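Local structure of putatuve endo-xylanase (Clostridium stercorarium, 1O8P) at residues A[68-73]-A[129-134]. The protein probably binds xylan and cellulose chains as the family 6 carbohydrate-binding module of a putative endo-xylanase, a beta-sandwich domain carrying a calcium ion. Sequence-based numbering, arbitrary orientation.
Sequences IDFGDG and KDIVLV
Phe70 directs the end of its ring at the side chain of Ile131, and this apolar meeting is the closest side-chain approach between residues 68-73 and 129-134. Ring atom CZ of Phe70 lies 3.5 Å from Ile131 CD1, which approaches obliquely, while Ile131 CG1 sits in the ring plane at the edge, 3.7 Å from Phe70 CE1. Phe70 is the first residue beyond its strand; its first side-chain bond points toward the partner strand, and chi1 of -77° sets CG beside the backbone N, anti to the carbonyl carbon. Phe70 CE1 also comes to 4.1 Å from Lys129 CB. Ile68 meets Ile131 more loosely, CG1 to CG1 at 4.1 Å, the two side chains crossing at about a right angle.

In the backbone, Ile68 and Lys129 form an antiparallel hydrogen-bonded pair: Ile68 N donates to Lys129 O at 2.8 Å, and Lys129 N returns a straighter bond to Ile68 O at 2.9 Å. The Lys129 chain, bent at chi2 and chi4, carries its end away from the contact, and NZ is hydrogen-bonded to Ala126 O.

Past the pair the chain leaves the sheet through an Asx turn, in which Asp69 OD1 takes the N-H of Gly71 at 3.0 Å from above the carboxylate plane. A type II' turn from Phe70 to Gly73 overlaps it, closed by a hydrogen bond from Gly73 N to Phe70 O, and leads into strand 74-82 of the other sheet of the sandwich. The contact thus marks the place where strand 62-69 ends beside strand 128-135. Across the interior, Phe146 of strand 140-147 meets the Phe70 ring and Phe144 touches Ile131; within the sheet, strand 87-93 flanks strand 128-135, with Val91 against Ile131 and Leu93 against Lys129.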
ATOM      1  N   ILE A  68      -4.534   5.037  10.416  1.00 17.99           N
ATOM      2  CA  ILE A  68      -4.149   3.639  10.691  1.00 17.22           C
ATOM      3  C   ILE A  68      -3.619   3.506  12.138  1.00 17.04           C
ATOM      4  O   ILE A  68      -2.723   4.242  12.558  1.00 16.02           O
ATOM      5  CB  ILE A  68      -3.123   3.125   9.654  1.00 16.56           C
ATOM      6  CG1 ILE A  68      -3.578   3.396   8.211  1.00 14.12           C
ATOM      7  CG2 ILE A  68      -2.754   1.675   9.894  1.00 17.20           C
ATOM      8  CD1 ILE A  68      -5.048   3.078   7.903  1.00 16.13           C
ATOM      9  N   ASP A  69      -4.165   2.548  12.872  1.00 16.69           N
ATOM     10  CA  ASP A  69      -3.776   2.310  14.242  1.00 16.57           C
ATOM     11  C   ASP A  69      -2.687   1.210  14.325  1.00 16.88           C
ATOM     12  O   ASP A  69      -2.968   0.035  14.092  1.00 15.66           O
ATOM     13  CB  ASP A  69      -5.015   1.947  15.038  1.00 17.15           C
ATOM     14  CG  ASP A  69      -4.725   1.763  16.480  1.00 18.18           C
ATOM     15  OD1 ASP A  69      -3.561   1.950  16.875  1.00 16.86           O
ATOM     16  OD2 ASP A  69      -5.580   1.402  17.297  1.00 23.58           O
ATOM     17  N   PHE A  70      -1.436   1.627  14.603  1.00 16.79           N
ATOM     18  CA  PHE A  70      -0.227   0.740  14.657  1.00 16.11           C
ATOM     19  C   PHE A  70      -0.005   0.183  16.083  1.00 16.77           C
ATOM     20  O   PHE A  70       0.930  -0.583  16.349  1.00 17.55           O
ATOM     21  CB  PHE A  70       1.047   1.504  14.183  1.00 15.26           C
ATOM     22  CG  PHE A  70       1.146   1.673  12.654  1.00 16.81           C
ATOM     23  CD1 PHE A  70       0.380   2.636  11.982  1.00 13.89           C
ATOM     24  CD2 PHE A  70       1.990   0.857  11.892  1.00 15.76           C
ATOM     25  CE1 PHE A  70       0.445   2.778  10.598  1.00 13.96           C
ATOM     26  CE2 PHE A  70       2.083   1.014  10.497  1.00 18.53           C
ATOM     27  CZ  PHE A  70       1.287   1.982   9.847  1.00 16.08           C
ATOM     28  N   GLY A  71      -0.837   0.608  17.027  1.00 18.02           N
ATOM     29  CA  GLY A  71      -0.758   0.098  18.378  1.00 18.98           C
ATOM     30  C   GLY A  71       0.604   0.348  18.960  1.00 19.99           C
ATOM     31  O   GLY A  71       1.126   1.444  18.857  1.00 19.47           O
ATOM     32  N   ASP A  72       1.196  -0.671  19.576  1.00 22.35           N
ATOM     33  CA  ASP A  72       2.502  -0.475  20.185  1.00 23.29           C
ATOM     34  C   ASP A  72       3.676  -0.790  19.255  1.00 22.93           C
ATOM     35  O   ASP A  72       4.790  -0.905  19.703  1.00 23.24           O
ATOM     36  CB  ASP A  72       2.620  -1.174  21.538  1.00 25.31           C
ATOM     37  CG  ASP A  72       2.337  -2.664  21.465  1.00 31.48           C
ATOM     38  OD1 ASP A  72       2.417  -3.267  20.367  1.00 37.30           O
ATOM     39  OD2 ASP A  72       2.012  -3.325  22.478  1.00 39.53           O
ATOM     40  N   GLY A  73       3.434  -0.893  17.951  1.00 22.31           N
ATOM     41  CA  GLY A  73       4.533  -1.004  17.004  1.00 20.57           C
ATOM     42  C   GLY A  73       4.277  -2.014  15.914  1.00 20.24           C
ATOM     43  O   GLY A  73       3.749  -3.101  16.189  1.00 21.31           O
ATOM     44  N   LYS A 129      -1.407   6.816  12.689  1.00 20.68           N
ATOM     45  CA  LYS A 129      -0.716   7.490  11.601  1.00 20.38           C
ATOM     46  C   LYS A 129      -1.504   7.515  10.295  1.00 20.47           C
ATOM     47  O   LYS A 129      -2.300   6.623   9.997  1.00 20.49           O
ATOM     48  CB  LYS A 129       0.656   6.846  11.294  1.00 21.02           C
ATOM     49  CG  LYS A 129       1.673   6.742  12.443  1.00 22.66           C
ATOM     50  CD  LYS A 129       2.159   8.081  12.951  1.00 25.64           C
ATOM     51  CE  LYS A 129       3.449   7.935  13.799  1.00 27.13           C
ATOM     52  NZ  LYS A 129       3.106   7.869  15.304  1.00 31.82           N
ATOM     53  N   ASP A 130      -1.236   8.543   9.496  1.00 20.10           N
ATOM     54  CA  ASP A 130      -1.628   8.569   8.104  1.00 19.61           C
ATOM     55  C   ASP A 130      -0.557   7.949   7.252  1.00 19.07           C
ATOM     56  O   ASP A 130       0.605   8.362   7.319  1.00 19.61           O
ATOM     57  CB  ASP A 130      -1.883   9.988   7.644  1.00 19.07           C
ATOM     58  CG  ASP A 130      -3.054  10.628   8.373  1.00 19.67           C
ATOM     59  OD1 ASP A 130      -3.861   9.957   9.085  1.00 22.50           O
ATOM     60  OD2 ASP A 130      -3.204  11.839   8.319  1.00 23.13           O
ATOM     61  N   ILE A 131      -0.952   6.960   6.447  1.00 18.89           N
ATOM     62  CA  ILE A 131       0.004   6.216   5.607  1.00 18.17           C
ATOM     63  C   ILE A 131      -0.163   6.574   4.136  1.00 18.17           C
ATOM     64  O   ILE A 131      -1.276   6.607   3.593  1.00 15.98           O
ATOM     65  CB  ILE A 131      -0.111   4.657   5.794  1.00 18.42           C
ATOM     66  CG1 ILE A 131       0.318   4.259   7.200  1.00 17.32           C
ATOM     67  CG2 ILE A 131       0.839   3.892   4.794  1.00 17.33           C
ATOM     68  CD1 ILE A 131       1.866   4.451   7.479  1.00 13.86           C
ATOM     69  N   VAL A 132       0.974   6.816   3.504  1.00 17.89           N
ATOM     70  CA  VAL A 132       1.028   7.105   2.078  1.00 17.87           C
ATOM     71  C   VAL A 132       1.850   6.057   1.326  1.00 17.99           C
ATOM     72  O   VAL A 132       2.968   5.768   1.705  1.00 17.97           O
ATOM     73  CB  VAL A 132       1.605   8.548   1.850  1.00 18.35           C
ATOM     74  CG1 VAL A 132       1.553   8.934   0.376  1.00 15.24           C
ATOM     75  CG2 VAL A 132       0.819   9.542   2.741  1.00 17.66           C
ATOM     76  N   LEU A 133       1.275   5.490   0.260  1.00 18.49           N
ATOM     77  CA  LEU A 133       2.014   4.627  -0.690  1.00 17.51           C
ATOM     78  C   LEU A 133       2.388   5.470  -1.933  1.00 18.23           C
ATOM     79  O   LEU A 133       1.519   6.073  -2.544  1.00 18.25           O
ATOM     80  CB  LEU A 133       1.140   3.428  -1.107  1.00 16.57           C
ATOM     81  CG  LEU A 133       0.557   2.597   0.047  1.00 15.36           C
ATOM     82  CD1 LEU A 133      -0.311   1.449  -0.536  1.00 15.54           C
ATOM     83  CD2 LEU A 133       1.711   2.038   0.948  1.00 10.79           C
ATOM     84  N   VAL A 134       3.677   5.531  -2.260  1.00 17.67           N
ATOM     85  CA  VAL A 134       4.161   6.293  -3.377  1.00 17.12           C
ATOM     86  C   VAL A 134       4.748   5.292  -4.352  1.00 17.63           C
ATOM     87  O   VAL A 134       5.579   4.471  -3.983  1.00 17.73           O
ATOM     88  CB  VAL A 134       5.196   7.401  -2.949  1.00 17.70           C
ATOM     89  CG1 VAL A 134       5.628   8.250  -4.164  1.00 14.79           C
ATOM     90  CG2 VAL A 134       4.622   8.285  -1.800  1.00 16.44           C
TER